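Local coordinates for protein putative pyridoxal phosphate-dependent transferase (Clostridium difficile, PDB 4DQ6) that binds pyridoxal-5'-phosphate and belongs to the class I and II aminotransferase family, its exact reaction not being established, at residues Asn128-Val131 with Lys132-Arg136; Ile152-Tyr155 with Glu156-Glu159. All coordinates share one frame; numbering follows the deposited sequence.

Contact 1 (Asn128-Val131 with Lys132-Arg136)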
ATOM      1  N   ASN A 128      -5.944 -19.932  -2.202  1.00 17.82           N
ATOM      2  CA  ASN A 128      -5.723 -20.973  -1.234  1.00 18.84           C
ATOM      3  C   ASN A 128      -5.043 -20.389   0.016  1.00 18.32           C
ATOM      4  O   ASN A 128      -5.529 -20.542   1.151  1.00 19.12           O
ATOM      5  CB  ASN A 128      -4.935 -22.101  -1.945  1.00 19.14           C
ATOM      6  CG  ASN A 128      -4.703 -23.342  -1.082  1.00 20.41           C
ATOM      7  OD1 ASN A 128      -4.161 -23.213  -0.011  1.00 21.27           O
ATOM      8  ND2 ASN A 128      -5.013 -24.559  -1.618  1.00 21.96           N
ATOM      9  N   SER A 129      -3.921 -19.716  -0.171  1.00 19.17           N
ATOM     10  CA  SER A 129      -3.179 -19.241   0.961  1.00 19.92           C
ATOM     11  C   SER A 129      -3.898 -18.169   1.746  1.00 19.08           C
ATOM     12  O   SER A 129      -3.711 -18.074   2.963  1.00 19.94           O
ATOM     13  CB  SER A 129      -1.783 -18.795   0.573  1.00 21.09           C
ATOM     14  OG  SER A 129      -1.816 -17.873  -0.431  1.00 23.24           O
ATOM     15  N   VAL A 130      -4.688 -17.311   1.093  1.00 17.36           N
ATOM     16  CA  VAL A 130      -5.337 -16.233   1.835  1.00 17.72           C
ATOM     17  C   VAL A 130      -6.352 -16.794   2.832  1.00 17.80           C
ATOM     18  O   VAL A 130      -6.503 -16.261   3.926  1.00 18.50           O
ATOM     19  CB  VAL A 130      -5.969 -15.149   0.916  1.00 17.61           C
ATOM     20  CG1 VAL A 130      -7.287 -15.630   0.299  1.00 16.78           C
ATOM     21  CG2 VAL A 130      -6.143 -13.833   1.717  1.00 18.45           C
ATOM     22  N   VAL A 131      -6.952 -17.934   2.513  1.00 17.58           N
ATOM     23  CA  VAL A 131      -7.903 -18.540   3.429  1.00 18.10           C
ATOM     24  C   VAL A 131      -7.171 -19.145   4.644  1.00 18.43           C
ATOM     25  O   VAL A 131      -7.532 -18.896   5.821  1.00 18.87           O
ATOM     26  CB  VAL A 131      -8.784 -19.574   2.689  1.00 17.02           C
ATOM     27  CG1 VAL A 131      -9.594 -20.419   3.686  1.00 17.84           C
ATOM     28  CG2 VAL A 131      -9.676 -18.853   1.648  1.00 16.94           C
ATOM     29  N   LYS A 132      -6.102 -19.867   4.334  1.00 18.60           N
ATOM     30  CA  LYS A 132      -5.275 -20.535   5.333  1.00 20.03           C
ATOM     31  C   LYS A 132      -4.534 -19.556   6.246  1.00 19.58           C
ATOM     32  O   LYS A 132      -4.430 -19.771   7.486  1.00 20.75           O
ATOM     33  CB  LYS A 132      -4.299 -21.486   4.675  1.00 21.19           C
ATOM     34  CG  LYS A 132      -5.031 -22.651   4.021  1.00 23.32           C
ATOM     35  CD  LYS A 132      -4.095 -23.618   3.332  1.00 25.09           C
ATOM     36  CE  LYS A 132      -4.861 -24.890   2.928  1.00 25.75           C
ATOM     37  NZ  LYS A 132      -4.078 -25.592   1.874  1.00 29.26           N
ATOM     38  N   ASN A 133      -4.002 -18.483   5.656  1.00 18.45           N
ATOM     39  CA  ASN A 133      -3.224 -17.527   6.416  1.00 18.68           C
ATOM     40  C   ASN A 133      -4.115 -16.650   7.309  1.00 19.02           C
ATOM     41  O   ASN A 133      -3.623 -15.985   8.236  1.00 19.50           O
ATOM     42  CB  ASN A 133      -2.457 -16.615   5.482  1.00 18.65           C
ATOM     43  CG  ASN A 133      -1.306 -17.296   4.765  1.00 18.67           C
ATOM     44  OD1 ASN A 133      -0.800 -18.316   5.194  1.00 22.30           O
ATOM     45  ND2 ASN A 133      -0.856 -16.654   3.670  1.00 20.31           N
ATOM     46  N   ASN A 134      -5.417 -16.685   7.055  1.00 19.03           N
ATOM     47  CA  ASN A 134      -6.421 -16.140   7.975  1.00 19.07           C
ATOM     48  C   ASN A 134      -7.077 -17.143   8.925  1.00 20.77           C
ATOM     49  O   ASN A 134      -8.034 -16.760   9.552  1.00 21.88           O
ATOM     50  CB  ASN A 134      -7.529 -15.433   7.196  1.00 18.31           C
ATOM     51  CG  ASN A 134      -7.137 -14.061   6.764  1.00 18.49           C
ATOM     52  OD1 ASN A 134      -7.124 -13.147   7.581  1.00 18.17           O
ATOM     53  ND2 ASN A 134      -6.837 -13.908   5.491  1.00 18.30           N
ATOM     54  N   ASN A 135      -6.549 -18.356   9.015  1.00 21.88           N
ATOM     55  CA  ASN A 135      -7.047 -19.390   9.930  1.00 23.74           C
ATOM     56  C   ASN A 135      -8.527 -19.644   9.710  1.00 24.29           C
ATOM     57  O   ASN A 135      -9.312 -19.845  10.657  1.00 23.80           O
ATOM     58  CB  ASN A 135      -6.723 -19.039  11.385  1.00 26.01           C
ATOM     59  CG  ASN A 135      -5.240 -18.780  11.583  1.00 30.05           C
ATOM     60  OD1 ASN A 135      -4.819 -17.627  11.786  1.00 37.91           O
ATOM     61  ND2 ASN A 135      -4.426 -19.823  11.395  1.00 32.17           N
ATOM     62  N   ARG A 136      -8.918 -19.674   8.449  1.00 22.19           N
ATOM     63  CA  ARG A 136     -10.193 -20.212   8.061  1.00 21.90           C
ATOM     64  C   ARG A 136      -9.927 -21.553   7.403  1.00 22.28           C
ATOM     65  O   ARG A 136      -8.775 -21.904   7.046  1.00 23.02           O
ATOM     66  CB  ARG A 136     -10.955 -19.269   7.116  1.00 22.53           C
ATOM     67  CG  ARG A 136     -11.780 -18.154   7.763  1.00 22.84           C
ATOM     68  CD  ARG A 136     -11.025 -17.273   8.728  1.00 22.91           C
ATOM     69  NE  ARG A 136     -11.798 -16.134   9.217  1.00 21.64           N
ATOM     70  CZ  ARG A 136     -11.420 -15.348  10.219  1.00 22.45           C
ATOM     71  NH1 ARG A 136     -10.309 -15.600  10.919  1.00 23.14           N
ATOM     72  NH2 ARG A 136     -12.202 -14.354  10.591  1.00 23.59           N
TER
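Arg-136 N returns to Val-131 O at 3.1 Å, and Asn-135 N reaches Lys-132 O at 3.0 Å: the bond pair of a Schellman motif, which closes helix 126-133 within the beta-alpha-beta unit of strand 116-119, this helix and strand 137-140. Asn-135, with its positive phi of 55°, is the C-prime residue that reverses the chain. One turn earlier the helical pattern is still intact, since Asn-133 N donates to Ser-129 O over 2.7 Å.

Side chains add bonds to this backbone frame. The amide of Asn-134 folds back along the last turn, where its ND2 gives Val-130 O a 2.8 Å bond with an N-H...O angle of 165°; the acceptor lies in the amide plane, and the weak bond from Asn-134 N shares the same oxygen. Ser-104 OG is a second partner of ND2 and ties the amide to helix 99-110. On another side of the helix Lys-132 runs out extended and crosses obliquely to Asn-128. Asn-128 CG lies anti to the backbone N (chi1 -176°), which turns the amide toward the next turn of the helix, and Lys-132 NZ donates a 3.0 Å hydrogen bond to Asn-128 OD1, in the carbonyl plane and on a lone pair. ND2 of the same amide is held by Glu-121.

Apolar contact is slighter: Val-131 CG1 meets Arg-136 CB at 3.9 Å, and Val-131 also packs on Ile-117 and Leu-138 of the flanking strands. The arginine's guanidinium swings away to Thr-111 O through NH2, while Arg-136 NH1 bonds Asn-134 O at 2.9 Å, nearly in line with that carbonyl but bent at the donor, the oxygen tilted out of the guanidinium plane.

Contact 2 (Ile152-Tyr155 with Glu156-Glu159)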
ATOM      1  N   ILE A 152     -15.322 -26.834 -16.756  1.00 14.32           N
ATOM      2  CA  ILE A 152     -16.568 -26.274 -16.247  1.00 15.32           C
ATOM      3  C   ILE A 152     -16.577 -26.359 -14.720  1.00 15.16           C
ATOM      4  O   ILE A 152     -15.774 -27.059 -14.115  1.00 16.24           O
ATOM      5  CB  ILE A 152     -17.838 -26.957 -16.874  1.00 15.44           C
ATOM      6  CG1 ILE A 152     -17.990 -28.421 -16.457  1.00 16.87           C
ATOM      7  CG2 ILE A 152     -17.816 -26.613 -18.404  1.00 15.16           C
ATOM      8  CD1 ILE A 152     -19.364 -29.021 -16.803  1.00 17.34           C
ATOM      9  N   MET A 153     -17.457 -25.587 -14.139  1.00 15.32           N
ATOM     10  CA  MET A 153     -17.779 -25.795 -12.695  1.00 17.40           C
ATOM     11  C   MET A 153     -18.403 -27.146 -12.385  1.00 18.83           C
ATOM     12  O   MET A 153     -19.217 -27.695 -13.163  1.00 18.51           O
ATOM     13  CB  MET A 153     -18.653 -24.663 -12.225  1.00 17.90           C
ATOM     14  CG  MET A 153     -18.070 -23.268 -12.489  1.00 17.30           C
ATOM     15  SD  MET A 153     -19.023 -22.024 -11.592  1.00 17.68           S
ATOM     16  CE  MET A 153     -18.180 -20.536 -12.124  1.00 18.51           C
ATOM     17  N   ASP A 154     -18.014 -27.722 -11.235  1.00 18.82           N
ATOM     18  CA  ASP A 154     -18.610 -28.968 -10.805  1.00 20.83           C
ATOM     19  C   ASP A 154     -19.744 -28.665  -9.816  1.00 21.84           C
ATOM     20  O   ASP A 154     -19.546 -28.645  -8.613  1.00 22.85           O
ATOM     21  CB  ASP A 154     -17.572 -29.902 -10.215  1.00 21.85           C
ATOM     22  CG  ASP A 154     -18.103 -31.302  -9.979  1.00 24.21           C
ATOM     23  OD1 ASP A 154     -19.350 -31.470  -9.894  1.00 24.89           O
ATOM     24  OD2 ASP A 154     -17.281 -32.259  -9.889  1.00 26.55           O
ATOM     25  N   TYR A 155     -20.932 -28.424 -10.361  1.00 21.58           N
ATOM     26  CA  TYR A 155     -22.031 -27.889  -9.584  1.00 22.06           C
ATOM     27  C   TYR A 155     -22.499 -28.892  -8.547  1.00 24.42           C
ATOM     28  O   TYR A 155     -22.881 -28.472  -7.443  1.00 24.61           O
ATOM     29  CB  TYR A 155     -23.181 -27.454 -10.495  1.00 20.93           C
ATOM     30  CG  TYR A 155     -22.840 -26.306 -11.412  1.00 19.58           C
ATOM     31  CD1 TYR A 155     -22.668 -25.006 -10.914  1.00 18.89           C
ATOM     32  CD2 TYR A 155     -22.649 -26.531 -12.739  1.00 18.79           C
ATOM     33  CE1 TYR A 155     -22.365 -23.950 -11.742  1.00 18.41           C
ATOM     34  CE2 TYR A 155     -22.349 -25.466 -13.570  1.00 17.52           C
ATOM     35  CZ  TYR A 155     -22.178 -24.210 -13.054  1.00 18.72           C
ATOM     36  OH  TYR A 155     -21.907 -23.165 -13.893  1.00 18.35           O
ATOM     37  N   GLU A 156     -22.511 -30.193  -8.891  1.00 26.57           N
ATOM     38  CA  GLU A 156     -22.831 -31.251  -7.944  1.00 29.62           C
ATOM     39  C   GLU A 156     -21.830 -31.236  -6.795  1.00 28.51           C
ATOM     40  O   GLU A 156     -22.220 -31.383  -5.640  1.00 30.08           O
ATOM     41  CB  GLU A 156     -22.823 -32.646  -8.630  1.00 33.22           C
ATOM     42  CG  GLU A 156     -23.267 -33.813  -7.755  1.00 39.35           C
ATOM     43  CD  GLU A 156     -23.195 -35.169  -8.462  1.00 42.05           C
ATOM     44  OE1 GLU A 156     -24.022 -36.049  -8.151  1.00 50.28           O
ATOM     45  OE2 GLU A 156     -22.305 -35.345  -9.323  1.00 44.42           O
ATOM     46  N   ASP A 157     -20.541 -31.088  -7.101  1.00 26.32           N
ATOM     47  CA  ASP A 157     -19.512 -31.112  -6.053  1.00 26.26           C
ATOM     48  C   ASP A 157     -19.662 -29.925  -5.105  1.00 26.03           C
ATOM     49  O   ASP A 157     -19.548 -30.093  -3.868  1.00 23.66           O
ATOM     50  CB  ASP A 157     -18.109 -31.161  -6.659  1.00 26.21           C
ATOM     51  CG  ASP A 157     -17.044 -31.404  -5.645  1.00 27.17           C
ATOM     52  OD1 ASP A 157     -16.989 -32.517  -5.037  1.00 30.25           O
ATOM     53  OD2 ASP A 157     -16.277 -30.454  -5.407  1.00 28.08           O
ATOM     54  N   ILE A 158     -19.955 -28.749  -5.675  1.00 24.49           N
ATOM     55  CA  ILE A 158     -20.187 -27.510  -4.907  1.00 24.95           C
ATOM     56  C   ILE A 158     -21.341 -27.744  -3.933  1.00 27.79           C
ATOM     57  O   ILE A 158     -21.207 -27.532  -2.714  1.00 29.32           O
ATOM     58  CB  ILE A 158     -20.601 -26.357  -5.799  1.00 23.09           C
ATOM     59  CG1 ILE A 158     -19.417 -25.943  -6.695  1.00 21.88           C
ATOM     60  CG2 ILE A 158     -20.978 -25.155  -4.972  1.00 24.55           C
ATOM     61  CD1 ILE A 158     -19.723 -24.865  -7.750  1.00 21.94           C
ATOM     62  N   GLU A 159     -22.463 -28.230  -4.466  1.00 28.14           N
ATOM     63  CA  GLU A 159     -23.628 -28.599  -3.629  1.00 30.45           C
ATOM     64  C   GLU A 159     -23.277 -29.581  -2.520  1.00 30.35           C
ATOM     65  O   GLU A 159     -23.715 -29.408  -1.340  1.00 30.23           O
ATOM     66  CB  GLU A 159     -24.699 -29.231  -4.517  1.00 33.51           C
ATOM     67  CG  GLU A 159     -25.591 -28.237  -5.226  1.00 37.56           C
ATOM     68  CD  GLU A 159     -26.696 -27.678  -4.331  1.00 41.68           C
ATOM     69  OE1 GLU A 159     -26.754 -27.993  -3.127  1.00 48.19           O
ATOM     70  OE2 GLU A 159     -27.513 -26.895  -4.856  1.00 47.64           O
TER
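The N-terminus of helix 155-161 is capped by Asp-154, whose OD1 accepts from Asp-157 N at 3.1 Å with an N-H...O angle of 156°. With CG anti to the backbone N (chi1 -170°), the carboxylate is carried over the first turn, and the donor meets OD1 from above the carboxylate plane, 64° out of it. The Asp-154 side chain crosses that of Asp-157 at about a right angle, its CG 3.3 Å from Asp-157 CB. The Asp-157 carboxylate goes elsewhere, to Lys-161 in a salt bridge and to Ser-141 OG.

This is the N-cap arrangement, in which a side chain satisfies a first-turn amide; the helix-start dipole would be expected to favour the charge of Asp-154, though the nearby carboxylates of Glu-156 and Asp-157 would act against this. Regular helical bonding follows at once: Ile-158 N reaches Asp-154 O at 3.0 Å, and Glu-159 N reaches Tyr-155 O at 3.0 Å.

Beside the turn, Tyr-155 CD1 and Ile-158 CD1 approach to 4.3 Å, the methyl lying oblique to the ring. Met-153 CB sits 3.6 Å above the plane of the Tyr-155 ring, offset toward the rim. At the far end of the ring Tyr-155 OH bonds Glu-185 O of helix 183-195, and Lys-188 makes a cation-pi contact with the ring.

In the fold
The two contacts lie at opposite kinds of helix end, C-terminal in contact 1 and N-terminal in contact 2. They follow in series along the chain, with strand 137-140, an outermost strand of the mixed seven-stranded sheet, between them in sequence. Their centres lie 22 Å apart and their nearest atoms about 13 Å, so they do not touch. Contact 1 has the Val-130 side chain about 9 Å from a bound pyridoxal-5'-phosphate, and it packs against Arg-267 and Thr-266 of the second subunit. Contact 2 lies at the surface, and no other chain of the assembly touches its segments.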